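Local atomic coordinates of fibronectin type-III domain-containing protein (Caldanaerobacter subterraneus subsp. tengcongensis, PDB entry 7JGU), a protein that is of unknown function but carries, as the part described here, a fibronectin type III-like domain of extreme thermal stability to which surface salt bridges contribute. Residues 24-29 and 52-57; 37-42 and 67-72. One frame throughout, in Å; residues are numbered along the deposited sequence. Where two conformers were deposited one is given.

Contact 1. Residues 24-29 and 52-57. Unlike the reference sequence in segment 24-29: Thr25 (reference Arg).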
loop_
_atom_site.group_PDB
_atom_site.type_symbol
_atom_site.label_atom_id
_atom_site.label_comp_id
_atom_site.label_asym_id
_atom_site.label_seq_id
_atom_site.Cartn_x
_atom_site.Cartn_y
_atom_site.Cartn_z
ATOM N N LEU A 24 2.789 4.330 -3.602
ATOM C CA LEU A 24 2.840 2.892 -3.375
ATOM C C LEU A 24 2.680 2.167 -4.701
ATOM O O LEU A 24 1.846 2.538 -5.517
ATOM C CB LEU A 24 1.678 2.484 -2.468
ATOM C CG LEU A 24 1.859 2.742 -0.979
ATOM C CD1 LEU A 24 2.261 4.175 -0.675
ATOM C CD2 LEU A 24 0.603 2.362 -0.225
ATOM N N THR A 25 3.462 1.114 -4.897
ATOM C CA THR A 25 3.312 0.305 -6.091
ATOM C C THR A 25 3.556 -1.152 -5.740
ATOM O O THR A 25 4.212 -1.475 -4.746
ATOM C CB THR A 25 4.248 0.739 -7.217
ATOM O OG1 THR A 25 3.811 0.132 -8.435
ATOM C CG2 THR A 25 5.657 0.296 -6.938
ATOM N N TRP A 26 3.011 -2.033 -6.564
ATOM C CA TRP A 26 3.116 -3.462 -6.316
ATOM C C TRP A 26 2.931 -4.196 -7.637
ATOM O O TRP A 26 2.503 -3.631 -8.642
ATOM C CB TRP A 26 2.093 -3.940 -5.262
ATOM C CG TRP A 26 0.700 -3.549 -5.607
ATOM C CD1 TRP A 26 -0.189 -4.252 -6.362
ATOM C CD2 TRP A 26 0.028 -2.335 -5.239
ATOM N NE1 TRP A 26 -1.344 -3.561 -6.492
ATOM C CE2 TRP A 26 -1.258 -2.388 -5.800
ATOM C CE3 TRP A 26 0.395 -1.214 -4.495
ATOM C CZ2 TRP A 26 -2.176 -1.372 -5.659
ATOM C CZ3 TRP A 26 -0.525 -0.214 -4.341
ATOM C CH2 TRP A 26 -1.786 -0.285 -4.933
ATOM N N SER A 27 3.220 -5.488 -7.604
ATOM C CA SER A 27 3.143 -6.272 -8.825
ATOM C C SER A 27 1.708 -6.703 -9.119
ATOM O O SER A 27 0.871 -6.825 -8.234
ATOM C CB SER A 27 4.011 -7.515 -8.697
ATOM O OG SER A 27 3.465 -8.383 -7.720
ATOM N N GLU A 28 1.450 -6.974 -10.394
ATOM C CA GLU A 28 0.209 -7.621 -10.777
ATOM C C GLU A 28 0.152 -8.964 -10.065
ATOM O O GLU A 28 1.155 -9.658 -9.955
ATOM C CB GLU A 28 0.196 -7.819 -12.285
ATOM C CG GLU A 28 -1.148 -8.245 -12.812
ATOM C CD GLU A 28 -1.239 -8.199 -14.326
ATOM O OE1 GLU A 28 -2.296 -8.581 -14.848
ATOM O OE2 GLU A 28 -0.262 -7.779 -14.987
ATOM N N THR A 29 -1.023 -9.326 -9.575
ATOM C CA THR A 29 -1.193 -10.439 -8.658
ATOM C C THR A 29 -2.233 -11.413 -9.193
ATOM O O THR A 29 -3.357 -11.019 -9.500
ATOM C CB THR A 29 -1.604 -9.890 -7.295
ATOM O OG1 THR A 29 -0.609 -8.969 -6.821
ATOM C CG2 THR A 29 -1.781 -10.978 -6.288
ATOM N N ASP A 52 -8.111 -0.926 -8.157
ATOM C CA ASP A 52 -7.854 -1.988 -9.116
ATOM C C ASP A 52 -6.592 -1.734 -9.924
ATOM O O ASP A 52 -6.255 -2.522 -10.817
ATOM C CB ASP A 52 -9.071 -2.253 -10.016
ATOM C CG ASP A 52 -9.434 -1.089 -10.900
ATOM O OD1 ASP A 52 -8.793 -0.035 -10.844
ATOM O OD2 ASP A 52 -10.401 -1.242 -11.681
ATOM N N LYS A 53 -5.862 -0.676 -9.599
ATOM C CA LYS A 53 -4.601 -0.361 -10.242
ATOM C C LYS A 53 -3.446 -1.016 -9.483
ATOM O O LYS A 53 -3.637 -1.686 -8.467
ATOM C CB LYS A 53 -4.413 1.153 -10.292
ATOM C CG LYS A 53 -5.546 1.911 -10.919
ATOM C CD LYS A 53 -5.832 1.456 -12.336
ATOM C CE LYS A 53 -6.845 2.379 -13.013
ATOM N NZ LYS A 53 -8.224 2.173 -12.490
ATOM N N LEU A 54 -2.230 -0.812 -9.981
ATOM C CA LEU A 54 -1.005 -1.335 -9.385
ATOM C C LEU A 54 -0.184 -0.258 -8.708
ATOM O O LEU A 54 0.975 -0.499 -8.359
ATOM C CB LEU A 54 -0.179 -2.065 -10.432
ATOM C CG LEU A 54 -0.894 -3.186 -11.167
ATOM C CD1 LEU A 54 0.051 -3.849 -12.173
ATOM C CD2 LEU A 54 -1.438 -4.204 -10.199
ATOM N N GLU A 55 -0.769 0.909 -8.495
ATOM C CA GLU A 55 -0.096 1.961 -7.759
ATOM C C GLU A 55 -1.142 2.858 -7.127
ATOM O O GLU A 55 -2.304 2.872 -7.547
ATOM C CB GLU A 55 0.814 2.787 -8.656
ATOM C CG GLU A 55 0.091 3.601 -9.708
ATOM C CD GLU A 55 1.000 4.599 -10.430
ATOM O OE1 GLU A 55 2.242 4.444 -10.374
ATOM O OE2 GLU A 55 0.469 5.544 -11.059
ATOM N N TYR A 56 -0.713 3.620 -6.123
ATOM C CA TYR A 56 -1.640 4.519 -5.441
ATOM C C TYR A 56 -0.852 5.615 -4.745
ATOM O O TYR A 56 0.111 5.322 -4.042
ATOM C CB TYR A 56 -2.487 3.749 -4.401
ATOM C CG TYR A 56 -3.688 4.533 -3.935
ATOM C CD1 TYR A 56 -4.892 4.475 -4.638
ATOM C CD2 TYR A 56 -3.632 5.344 -2.817
ATOM C CE1 TYR A 56 -5.996 5.189 -4.244
ATOM C CE2 TYR A 56 -4.742 6.093 -2.425
ATOM C CZ TYR A 56 -5.916 6.010 -3.151
ATOM O OH TYR A 56 -7.010 6.739 -2.762
ATOM N N TYR A 57 -1.277 6.857 -4.931
ATOM C CA TYR A 57 -0.671 7.992 -4.250
ATOM C C TYR A 57 -1.372 8.234 -2.925
ATOM O O TYR A 57 -2.580 8.464 -2.895
ATOM C CB TYR A 57 -0.801 9.252 -5.101
ATOM C CG TYR A 57 0.119 9.318 -6.273
ATOM C CD1 TYR A 57 1.397 9.840 -6.149
ATOM C CD2 TYR A 57 -0.287 8.873 -7.515
ATOM C CE1 TYR A 57 2.243 9.916 -7.230
ATOM C CE2 TYR A 57 0.541 8.945 -8.602
ATOM C CZ TYR A 57 1.811 9.472 -8.453
ATOM O OH TYR A 57 2.652 9.553 -9.529
#
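Leu54 and Trp26 dominate the surface buried between 24-29 and 52-57, with Tyr56 third, where strand 21-25 ends and its antiparallel partner 55-58 begins. With CG held in the crowded position between N and the carbonyl carbon (chi1 54°), the Trp26 indole lies face-on against the backbone of Leu54. Leu54 CA makes a CH-pi contact over the face of the Trp26 five-membered ring, 4.0 Å from its centroid. Leu54 CD2 lies 3.8 Å from Trp26 NE1, while its other branch tip, CD1, lies 4.0 Å from Glu28 CB. Tyr56 CB meets the ring edge instead, 4.1 Å from Trp26 CH2. Two donors share Leu54 O: Thr25 OG1 at 2.9 Å in the carbonyl plane (Thr25 differs from the reference sequence) and Trp26 N at 3.1 Å, 27° out of it. Beyond them Leu24 N bonds Tyr56 O at 2.9 Å and Tyr56 N bonds Leu24 O at 2.8 Å. Tyr35 meets the same indole, and Ile37 and Leu71 pack on it. Leu54 O, accepting two hydrogen bonds, thus extends the pairing one residue past the last bridge, Thr25 with Glu55, in the three-stranded sheet, and Trp26 matches the core tryptophan characteristic of fibronectin type III domains.

Contact 2. Residues 37-42 and 67-72. Unlike the reference sequence in segment 67-72: Ile72 (reference Arg).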
loop_
_atom_site.group_PDB
_atom_site.type_symbol
_atom_site.label_atom_id
_atom_site.label_comp_id
_atom_site.label_asym_id
_atom_site.label_seq_id
_atom_site.Cartn_x
_atom_site.Cartn_y
_atom_site.Cartn_z
ATOM N N ILE A 37 -5.354 -1.056 0.747
ATOM C CA ILE A 37 -4.201 -0.506 1.428
ATOM C C ILE A 37 -4.616 0.014 2.785
ATOM O O ILE A 37 -5.624 0.713 2.913
ATOM C CB ILE A 37 -3.639 0.666 0.600
ATOM C CG1 ILE A 37 -3.339 0.234 -0.831
ATOM C CG2 ILE A 37 -2.451 1.293 1.309
ATOM C CD1 ILE A 37 -3.213 1.424 -1.773
ATOM N N TYR A 38 -3.767 -0.250 3.767
ATOM C CA TYR A 38 -3.935 0.200 5.139
ATOM C C TYR A 38 -2.675 0.916 5.597
ATOM O O TYR A 38 -1.569 0.575 5.189
ATOM C CB TYR A 38 -4.171 -0.987 6.072
ATOM C CG TYR A 38 -5.397 -1.787 5.708
ATOM C CD1 TYR A 38 -5.342 -2.740 4.706
ATOM C CD2 TYR A 38 -6.599 -1.582 6.361
ATOM C CE1 TYR A 38 -6.460 -3.464 4.361
ATOM C CE2 TYR A 38 -7.733 -2.316 6.029
ATOM C CZ TYR A 38 -7.650 -3.254 5.025
ATOM O OH TYR A 38 -8.745 -4.004 4.683
ATOM N N LEU A 39 -2.860 1.887 6.477
ATOM C CA LEU A 39 -1.777 2.509 7.211
ATOM C C LEU A 39 -1.547 1.730 8.495
ATOM O O LEU A 39 -2.490 1.432 9.229
ATOM C CB LEU A 39 -2.176 3.941 7.555
ATOM C CG LEU A 39 -1.166 4.695 8.404
ATOM C CD1 LEU A 39 0.082 4.947 7.602
ATOM C CD2 LEU A 39 -1.752 6.002 8.903
ATOM N N VAL A 40 -0.300 1.410 8.776
ATOM C CA VAL A 40 0.072 0.775 10.032
ATOM C C VAL A 40 0.337 1.911 11.015
ATOM O O VAL A 40 1.311 2.649 10.876
ATOM C CB VAL A 40 1.290 -0.136 9.851
ATOM C CG1 VAL A 40 1.584 -0.879 11.126
ATOM C CG2 VAL A 40 1.051 -1.106 8.706
ATOM N N SER A 41 -0.572 2.089 11.966
ATOM C CA SER A 41 -0.552 3.225 12.879
ATOM C C SER A 41 -0.868 2.696 14.265
ATOM O O SER A 41 -1.876 2.016 14.453
ATOM C CB SER A 41 -1.609 4.236 12.438
ATOM O OG SER A 41 -1.931 5.146 13.459
ATOM N N ASP A 42 -0.011 3.013 15.237
ATOM C CA ASP A 42 -0.193 2.514 16.597
ATOM C C ASP A 42 -0.387 0.999 16.595
ATOM O O ASP A 42 -1.199 0.453 17.338
ATOM C CB ASP A 42 -1.357 3.232 17.278
ATOM N N TYR A 67 6.465 6.046 7.305
ATOM C CA TYR A 67 5.151 5.461 7.130
ATOM C C TYR A 67 5.302 4.010 6.720
ATOM O O TYR A 67 6.102 3.679 5.845
ATOM C CB TYR A 67 4.358 6.213 6.064
ATOM C CG TYR A 67 3.869 7.554 6.539
ATOM C CD1 TYR A 67 2.736 7.661 7.328
ATOM C CD2 TYR A 67 4.545 8.711 6.216
ATOM C CE1 TYR A 67 2.282 8.885 7.767
ATOM C CE2 TYR A 67 4.097 9.934 6.657
ATOM C CZ TYR A 67 2.975 10.017 7.432
ATOM O OH TYR A 67 2.541 11.247 7.869
ATOM N N THR A 68 4.490 3.167 7.320
ATOM C CA THR A 68 4.409 1.761 6.973
ATOM C C THR A 68 2.997 1.476 6.516
ATOM O O THR A 68 2.031 1.907 7.162
ATOM C CB THR A 68 4.791 0.879 8.158
ATOM O OG1 THR A 68 6.124 1.202 8.581
ATOM C CG2 THR A 68 4.735 -0.587 7.775
ATOM N N PHE A 69 2.887 0.725 5.426
ATOM C CA PHE A 69 1.609 0.373 4.833
ATOM C C PHE A 69 1.478 -1.132 4.720
ATOM O O PHE A 69 2.464 -1.836 4.587
ATOM C CB PHE A 69 1.456 1.001 3.446
ATOM C CG PHE A 69 1.539 2.499 3.456
ATOM C CD1 PHE A 69 0.416 3.254 3.723
ATOM C CD2 PHE A 69 2.746 3.153 3.259
ATOM C CE1 PHE A 69 0.487 4.636 3.766
ATOM C CE2 PHE A 69 2.815 4.534 3.302
ATOM C CZ PHE A 69 1.688 5.265 3.543
ATOM N N ALA A 70 0.241 -1.597 4.750
ATOM C CA ALA A 70 -0.107 -2.996 4.550
ATOM C C ALA A 70 -1.005 -3.100 3.329
ATOM O O ALA A 70 -1.849 -2.242 3.093
ATOM C CB ALA A 70 -0.794 -3.592 5.766
ATOM N N LEU A 71 -0.806 -4.146 2.549
ATOM C CA LEU A 71 -1.488 -4.354 1.283
ATOM C C LEU A 71 -2.024 -5.768 1.237
ATOM O O LEU A 71 -1.352 -6.702 1.671
ATOM C CB LEU A 71 -0.477 -4.180 0.160
ATOM C CG LEU A 71 -0.926 -4.432 -1.260
ATOM C CD1 LEU A 71 -1.846 -3.340 -1.768
ATOM C CD2 LEU A 71 0.306 -4.535 -2.159
ATOM N N ILE A 72 -3.249 -5.902 0.730
ATOM C CA ILE A 72 -3.833 -7.197 0.398
ATOM C C ILE A 72 -4.376 -7.156 -1.019
ATOM O O ILE A 72 -4.746 -6.098 -1.541
ATOM C CB ILE A 72 -4.958 -7.631 1.348
ATOM C CG1 ILE A 72 -5.881 -6.458 1.692
ATOM C CG2 ILE A 72 -4.365 -8.197 2.590
ATOM C CD1 ILE A 72 -7.244 -6.879 2.242
HETATM O O HOH W 1 3.006 4.201 9.559
#
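Ala70 O is gripped by one hydrogen bond and one weaker CA-H...O contact, both from the neighbouring strand: Tyr38 N at 2.8 Å (N-H...O 162°) and Ile37 CA at 3.4 Å. The donor Tyr38 N lies in the carbonyl plane, and Ala70 N returns the bond to Tyr38 O at 2.9 Å, completing a hydrogen-bonded antiparallel pair. Two residues on, past the non-hydrogen-bonded pair Leu39 with Phe69, Val40 N still reaches Thr68 O directly, but on the return side a water donates to Val40 O and accepts from Thr68 N.

Ile37, Leu39, Phe69 and Leu71 share the face turned toward strand 21-25. Ile37 and Leu71 lie side by side, pointing the same way, with Ile37 CG1 4.0 Å from Leu71 CD1. Leu39, its CG anti to the backbone N (chi1 176°), sends CD1 across the strand gap to two aromatic residues: it meets the edge of the Tyr67 ring, 3.8 Å from Tyr67 CD1, and lies 3.9 Å from Phe69 CE1. Leu22 and Leu24 of strand 21-25 pack against Phe69 from across the sandwich.

On the reverse face, Tyr38 presents its ring edge to Ala70 O and to Ile72, a residue differing from the reference, with Tyr38 CE1 4.1 Å from Ile72 CG1. The Val40 and Thr68 side chains cross obliquely, Val40 CG2 lying 3.8 Å from Thr68 CG2, while Thr68 OG1 is hydrogen-bonded to Ser86 OG of strand 78-88. Tyr45 of strand 44-51 touches Tyr38, Val40 and Ala70 on this side.

These are the central strands of the four-stranded fibronectin type III sheet, usually called C and F. Direct backbone bonds join them around Tyr38 and Ala70, aliphatic and aromatic groups fill the inward face, and toward Tyr67 one water bridges Val40 O and Thr68 N in place of a direct bond.

The segments alternate along the chain, 24-29, 37-42, 52-57, 67-72, so each contact joins strands that are not neighbours in sequence. Contact 1 sits at the end of a pairing within the three-stranded sheet 11-15, 21-25, 55-58; contact 2 joins the two inner strands of the four-stranded sheet. Their centres are 14 Å apart, on opposite sides of the chain's centre, yet their side chains meet: Leu24 CD2 is 3.6 Å from Ile37 CG2, Tyr56 CB 3.6 Å from Ile37 CD1, and Trp26 CG 3.6 Å from Leu71 CD2. Together they bring both sheets of the fibronectin type III beta sandwich onto one shared apolar core.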